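Local structure of tyrosinase (Aspergillus oryzae, 6JU8) at residues G295-D307 with W386-S400. The protein probably oxidises L-tyrosine and L-dopa to L-dopaquinone with molecular oxygen at a dinuclear copper centre, a step of melanin biosynthesis. The protein carries 1 engineered substitution. Numbering follows the deposited sequence.
Sequences GLNWGEFSSTRYD and WQTVNSGSWFNDDKS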
loop_
_atom_site.group_PDB
_atom_site.type_symbol
_atom_site.label_atom_id
_atom_site.label_comp_id
_atom_site.label_asym_id
_atom_site.label_seq_id
_atom_site.Cartn_x
_atom_site.Cartn_y
_atom_site.Cartn_z
ATOM N N GLY A 295 1.440 -20.586 -37.855
ATOM C CA GLY A 295 2.257 -20.155 -38.964
ATOM C C GLY A 295 3.265 -19.081 -38.628
ATOM O O GLY A 295 3.788 -18.439 -39.542
ATOM N N LEU A 296 3.556 -18.928 -37.338
ATOM C CA LEU A 296 4.526 -17.943 -36.898
ATOM C C LEU A 296 5.921 -18.526 -36.730
ATOM O O LEU A 296 6.110 -19.711 -36.404
ATOM C CB LEU A 296 4.085 -17.374 -35.541
ATOM C CG LEU A 296 2.693 -16.749 -35.495
ATOM C CD1 LEU A 296 2.500 -16.030 -34.164
ATOM C CD2 LEU A 296 2.468 -15.818 -36.672
ATOM N N ASN A 297 6.940 -17.704 -36.953
ATOM C CA ASN A 297 8.312 -18.160 -36.772
ATOM C C ASN A 297 8.854 -17.639 -35.447
ATOM O O ASN A 297 8.210 -16.853 -34.725
ATOM C CB ASN A 297 9.173 -17.793 -37.987
ATOM C CG ASN A 297 9.356 -16.313 -38.211
ATOM O OD1 ASN A 297 9.498 -15.537 -37.273
ATOM N ND2 ASN A 297 9.423 -15.869 -39.482
ATOM N N TRP A 298 10.045 -18.112 -35.078
ATOM C CA TRP A 298 10.685 -17.745 -33.830
ATOM C C TRP A 298 10.892 -16.238 -33.738
ATOM O O TRP A 298 10.657 -15.614 -32.686
ATOM C CB TRP A 298 12.049 -18.455 -33.640
ATOM C CG TRP A 298 12.719 -17.960 -32.380
ATOM C CD1 TRP A 298 13.735 -17.035 -32.311
ATOM C CD2 TRP A 298 12.409 -18.318 -31.034
ATOM N NE1 TRP A 298 14.078 -16.812 -30.998
ATOM C CE2 TRP A 298 13.276 -17.590 -30.200
ATOM C CE3 TRP A 298 11.475 -19.201 -30.459
ATOM C CZ2 TRP A 298 13.243 -17.709 -28.808
ATOM C CZ3 TRP A 298 11.444 -19.311 -29.079
ATOM C CH2 TRP A 298 12.317 -18.575 -28.275
ATOM N N GLY A 299 11.360 -15.626 -34.822
ATOM C CA GLY A 299 11.649 -14.185 -34.806
ATOM C C GLY A 299 10.392 -13.410 -34.435
ATOM O O GLY A 299 10.419 -12.468 -33.617
ATOM N N GLU A 300 9.270 -13.749 -35.080
ATOM C CA GLU A 300 8.019 -13.028 -34.892
ATOM C C GLU A 300 7.449 -13.252 -33.497
ATOM O O GLU A 300 6.805 -12.358 -32.937
ATOM C CB GLU A 300 6.952 -13.484 -35.891
ATOM C CG GLU A 300 7.293 -13.335 -37.347
ATOM C CD GLU A 300 6.177 -13.973 -38.178
ATOM O OE1 GLU A 300 5.479 -13.207 -38.852
ATOM O OE2 GLU A 300 6.029 -15.209 -38.186
ATOM N N PHE A 301 7.609 -14.469 -32.965
ATOM C CA PHE A 301 7.088 -14.813 -31.637
ATOM C C PHE A 301 7.885 -14.091 -30.553
ATOM O O PHE A 301 7.321 -13.586 -29.582
ATOM C CB PHE A 301 7.195 -16.327 -31.434
ATOM C CG PHE A 301 7.039 -16.754 -30.004
ATOM C CD1 PHE A 301 5.775 -16.822 -29.423
ATOM C CD2 PHE A 301 8.154 -17.055 -29.233
ATOM C CE1 PHE A 301 5.610 -17.138 -28.084
ATOM C CE2 PHE A 301 7.989 -17.411 -27.905
ATOM C CZ PHE A 301 6.730 -17.454 -27.340
ATOM N N SER A 302 9.205 -14.091 -30.697
ATOM C CA SER A 302 10.102 -13.834 -29.582
ATOM C C SER A 302 10.328 -12.368 -29.244
ATOM O O SER A 302 10.724 -12.086 -28.099
ATOM C CB SER A 302 11.505 -14.449 -29.859
ATOM O OG SER A 302 12.083 -13.868 -31.015
ATOM N N SER A 303 10.171 -11.448 -30.196
ATOM C CA SER A 303 10.725 -10.108 -29.952
ATOM C C SER A 303 9.981 -9.015 -30.683
ATOM O O SER A 303 9.503 -9.204 -31.814
ATOM C CB SER A 303 12.206 -10.077 -30.380
ATOM O OG SER A 303 12.819 -8.829 -30.107
ATOM N N THR A 304 10.029 -7.825 -30.068
ATOM C CA THR A 304 9.623 -6.590 -30.739
ATOM C C THR A 304 10.527 -6.253 -31.910
ATOM O O THR A 304 10.164 -5.413 -32.754
ATOM C CB THR A 304 9.612 -5.413 -29.732
ATOM O OG1 THR A 304 10.853 -5.387 -29.030
ATOM C CG2 THR A 304 8.503 -5.616 -28.704
ATOM N N ARG A 305 11.705 -6.867 -32.060
ATOM C CA ARG A 305 12.595 -6.477 -33.154
ATOM C C ARG A 305 12.066 -6.886 -34.518
ATOM O O ARG A 305 12.453 -6.299 -35.540
ATOM C CB ARG A 305 14.001 -7.069 -32.933
ATOM C CG ARG A 305 14.977 -6.608 -34.013
ATOM C CD ARG A 305 16.377 -7.124 -33.811
ATOM N NE ARG A 305 17.047 -6.552 -32.651
ATOM C CZ ARG A 305 18.362 -6.449 -32.522
ATOM N NH1 ARG A 305 18.848 -5.917 -31.397
ATOM N NH2 ARG A 305 19.187 -6.851 -33.494
ATOM N N TYR A 306 11.210 -7.920 -34.554
ATOM C CA TYR A 306 10.882 -8.491 -35.867
ATOM C C TYR A 306 10.209 -7.467 -36.758
ATOM O O TYR A 306 10.563 -7.346 -37.921
ATOM C CB TYR A 306 9.983 -9.720 -35.722
ATOM C CG TYR A 306 9.925 -10.571 -36.971
ATOM C CD1 TYR A 306 10.850 -11.584 -37.178
ATOM C CD2 TYR A 306 8.942 -10.365 -37.942
ATOM C CE1 TYR A 306 10.811 -12.380 -38.303
ATOM C CE2 TYR A 306 8.890 -11.166 -39.072
ATOM C CZ TYR A 306 9.827 -12.158 -39.248
ATOM O OH TYR A 306 9.813 -12.976 -40.355
ATOM N N ASP A 307 9.245 -6.734 -36.193
ATOM C CA ASP A 307 8.578 -5.730 -37.016
ATOM C C ASP A 307 8.518 -4.434 -36.222
ATOM O O ASP A 307 7.541 -4.224 -35.492
ATOM C CB ASP A 307 7.188 -6.194 -37.433
ATOM C CG ASP A 307 6.549 -5.405 -38.557
ATOM O OD1 ASP A 307 6.991 -4.281 -38.875
ATOM O OD2 ASP A 307 5.569 -5.905 -39.158
ATOM N N TRP A 386 4.859 -22.396 -26.259
ATOM C CA TRP A 386 4.888 -22.089 -27.693
ATOM C C TRP A 386 5.878 -23.014 -28.378
ATOM O O TRP A 386 5.594 -23.507 -29.481
ATOM C CB TRP A 386 5.241 -20.607 -27.899
ATOM C CG TRP A 386 5.125 -20.182 -29.326
ATOM C CD1 TRP A 386 3.981 -19.661 -29.888
ATOM C CD2 TRP A 386 6.104 -20.235 -30.375
ATOM N NE1 TRP A 386 4.207 -19.375 -31.206
ATOM C CE2 TRP A 386 5.504 -19.718 -31.538
ATOM C CE3 TRP A 386 7.436 -20.651 -30.432
ATOM C CZ2 TRP A 386 6.162 -19.606 -32.771
ATOM C CZ3 TRP A 386 8.093 -20.537 -31.659
ATOM C CH2 TRP A 386 7.479 -20.029 -32.801
ATOM N N GLN A 387 7.027 -23.289 -27.750
ATOM C CA GLN A 387 7.979 -24.228 -28.358
ATOM C C GLN A 387 7.333 -25.602 -28.560
ATOM O O GLN A 387 7.534 -26.242 -29.585
ATOM C CB GLN A 387 9.215 -24.397 -27.493
ATOM C CG GLN A 387 10.162 -23.203 -27.438
ATOM C CD GLN A 387 11.318 -23.562 -26.522
ATOM O OE1 GLN A 387 11.372 -23.122 -25.366
ATOM N NE2 GLN A 387 12.233 -24.403 -26.990
ATOM N N THR A 388 6.568 -26.046 -27.580
ATOM C CA THR A 388 5.931 -27.364 -27.633
ATOM C C THR A 388 5.014 -27.500 -28.836
ATOM O O THR A 388 5.000 -28.558 -29.473
ATOM C CB THR A 388 5.155 -27.614 -26.330
ATOM O OG1 THR A 388 6.088 -27.664 -25.221
ATOM C CG2 THR A 388 4.424 -28.939 -26.358
ATOM N N VAL A 389 4.262 -26.429 -29.147
ATOM C CA VAL A 389 3.321 -26.538 -30.264
ATOM C C VAL A 389 3.863 -25.926 -31.552
ATOM O O VAL A 389 3.143 -25.901 -32.559
ATOM C CB VAL A 389 1.947 -25.960 -29.875
ATOM C CG1 VAL A 389 1.412 -26.718 -28.666
ATOM C CG2 VAL A 389 2.012 -24.478 -29.526
ATOM N N ASN A 390 5.130 -25.516 -31.565
ATOM C CA ASN A 390 5.818 -25.010 -32.758
ATOM C C ASN A 390 7.215 -25.599 -32.852
ATOM O O ASN A 390 8.215 -24.910 -32.949
ATOM C CB ASN A 390 5.888 -23.482 -32.741
ATOM C CG ASN A 390 4.530 -22.840 -32.881
ATOM O OD1 ASN A 390 3.996 -22.685 -33.975
ATOM N ND2 ASN A 390 3.927 -22.509 -31.747
ATOM N N SER A 391 7.269 -26.938 -32.812
ATOM C CA SER A 391 8.555 -27.612 -32.881
ATOM C C SER A 391 9.312 -27.195 -34.145
ATOM O O SER A 391 8.725 -27.125 -35.228
ATOM C CB SER A 391 8.371 -29.139 -32.913
ATOM O OG SER A 391 9.636 -29.777 -32.916
ATOM N N GLY A 392 10.605 -26.972 -33.992
ATOM C CA GLY A 392 11.407 -26.609 -35.149
ATOM C C GLY A 392 11.515 -25.118 -35.400
ATOM O O GLY A 392 12.393 -24.709 -36.160
ATOM N N SER A 393 10.664 -24.326 -34.743
ATOM C CA SER A 393 10.734 -22.873 -34.890
ATOM C C SER A 393 11.680 -22.300 -33.850
ATOM O O SER A 393 11.284 -22.091 -32.703
ATOM C CB SER A 393 9.349 -22.246 -34.739
ATOM O OG SER A 393 8.470 -22.691 -35.768
ATOM N N TRP A 394 12.935 -22.086 -34.214
ATOM C CA TRP A 394 13.975 -21.784 -33.235
ATOM C C TRP A 394 15.163 -21.124 -33.938
ATOM O O TRP A 394 15.995 -21.797 -34.560
ATOM C CB TRP A 394 14.466 -23.053 -32.548
ATOM C CG TRP A 394 15.464 -22.827 -31.445
ATOM C CD1 TRP A 394 16.818 -22.980 -31.504
ATOM C CD2 TRP A 394 15.167 -22.409 -30.105
ATOM N NE1 TRP A 394 17.387 -22.685 -30.289
ATOM C CE2 TRP A 394 16.404 -22.332 -29.408
ATOM C CE3 TRP A 394 13.995 -22.086 -29.413
ATOM C CZ2 TRP A 394 16.490 -21.954 -28.055
ATOM C CZ3 TRP A 394 14.056 -21.714 -28.086
ATOM C CH2 TRP A 394 15.303 -21.650 -27.441
ATOM N N PHE A 395 15.212 -19.800 -33.889
ATOM C CA PHE A 395 16.340 -19.047 -34.409
ATOM C C PHE A 395 16.677 -19.416 -35.850
ATOM O O PHE A 395 17.861 -19.347 -36.216
ATOM C CB PHE A 395 17.579 -19.172 -33.504
ATOM C CG PHE A 395 17.390 -18.535 -32.145
ATOM C CD1 PHE A 395 16.862 -19.245 -31.061
ATOM C CD2 PHE A 395 17.709 -17.202 -31.933
ATOM C CE1 PHE A 395 16.656 -18.674 -29.819
ATOM C CE2 PHE A 395 17.528 -16.615 -30.695
ATOM C CZ PHE A 395 16.990 -17.334 -29.623
ATOM N N ASN A 396 15.689 -19.735 -36.671
ATOM C CA ASN A 396 15.986 -20.273 -38.003
ATOM C C ASN A 396 15.219 -19.535 -39.085
ATOM O O ASN A 396 15.343 -19.895 -40.258
ATOM C CB ASN A 396 15.751 -21.782 -38.066
ATOM C CG ASN A 396 14.318 -22.173 -37.786
ATOM O OD1 ASN A 396 13.627 -21.520 -37.000
ATOM N ND2 ASN A 396 13.835 -23.240 -38.409
ATOM N N ASP A 397 14.483 -18.467 -38.765
ATOM C CA ASP A 397 14.019 -17.581 -39.840
ATOM C C ASP A 397 15.131 -16.618 -40.225
ATOM O O ASP A 397 16.167 -16.526 -39.562
ATOM C CB ASP A 397 12.773 -16.807 -39.387
ATOM C CG ASP A 397 13.096 -16.005 -38.137
ATOM O OD1 ASP A 397 12.999 -16.553 -37.017
ATOM O OD2 ASP A 397 13.531 -14.830 -38.288
ATOM N N ASP A 398 14.932 -15.910 -41.337
ATOM C CA ASP A 398 15.992 -15.081 -41.894
ATOM C C ASP A 398 16.435 -13.969 -40.962
ATOM O O ASP A 398 17.582 -13.497 -40.994
ATOM C CB ASP A 398 15.544 -14.505 -43.240
ATOM C CG ASP A 398 15.396 -15.582 -44.293
ATOM O OD1 ASP A 398 16.055 -16.635 -44.218
ATOM O OD2 ASP A 398 14.568 -15.366 -45.202
ATOM N N LYS A 399 15.536 -13.511 -40.085
ATOM C CA LYS A 399 15.884 -12.406 -39.201
ATOM C C LYS A 399 16.569 -12.871 -37.928
ATOM O O LYS A 399 17.592 -12.322 -37.502
ATOM C CB LYS A 399 14.634 -11.603 -38.846
ATOM C CG LYS A 399 14.039 -10.865 -40.032
ATOM C CD LYS A 399 13.043 -9.813 -39.570
ATOM C CE LYS A 399 12.071 -9.539 -40.703
ATOM N NZ LYS A 399 11.347 -8.270 -40.463
ATOM N N SER A 400 16.057 -13.930 -37.314
ATOM C CA SER A 400 16.561 -14.300 -35.981
ATOM C C SER A 400 17.788 -15.191 -36.058
ATOM O O SER A 400 18.462 -15.393 -35.032
ATOM C CB SER A 400 15.410 -14.925 -35.187
ATOM O OG SER A 400 15.146 -16.250 -35.605
HETATM O O HOH W 1 2.696 -20.394 -34.934
HETATM O O HOH W 2 5.277 -22.179 -36.274
HETATM O O HOH W 3 11.490 -19.771 -36.944
#
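Phe301 and Trp386 both hold CG anti to the backbone N (chi1 165° for Phe301), which lays their rings face against face. They form an offset stack, running in opposite directions, with the Phe301 ring and the five-membered ring of Trp386 centred 3.8 Å apart. Their planes are 13° from parallel. Phe301 CB adds a CH-pi contact over the six-membered ring. Over the rim of the opposite face of Trp386 lies Asn390 ND2, which donates to Trp386 O.

With CG anti to its N, Trp298 sends its indole in beside Trp394 and Phe395 in an aromatic cluster. Trp394 turns its edge to the Trp298 face, the planes 51° apart. Phe395 lies over the same face, its CZ 3.3 Å from Trp298 NE1.

Asp397 anchors the start of helix 298-302. Its OD1 accepts from Gly299 N (2.9 Å) and, from the opposite face of the carboxylate, from Ser400 OG (2.6 Å). OD2 takes Lys399 N and Ser400 N in an Asx turn and Asx motif, so four donors fix the group. The Asn297 amide stacks on this carboxylate. Asn297 also forms a capping box with Glu300, and its ND2 donates to Tyr306 OH. Lys399 stretches across the Tyr306 face opposite Glu300 CG. Its NZ makes a cation-pi contact and donates to Tyr306 O (2.8 Å).

Water 3 links Trp298 N to Asn396 OD1. The contact is structural packing, with the side chain of Phe301 about 14 Å from a bound copper ion. It joins short helix 298-302 to the C-terminal end of helix 371-389 and the loop that follows. Trp298, Trp394 and Phe395 also touch helix 103-129, while Phe301 packs on Leu328 of helix 328-340.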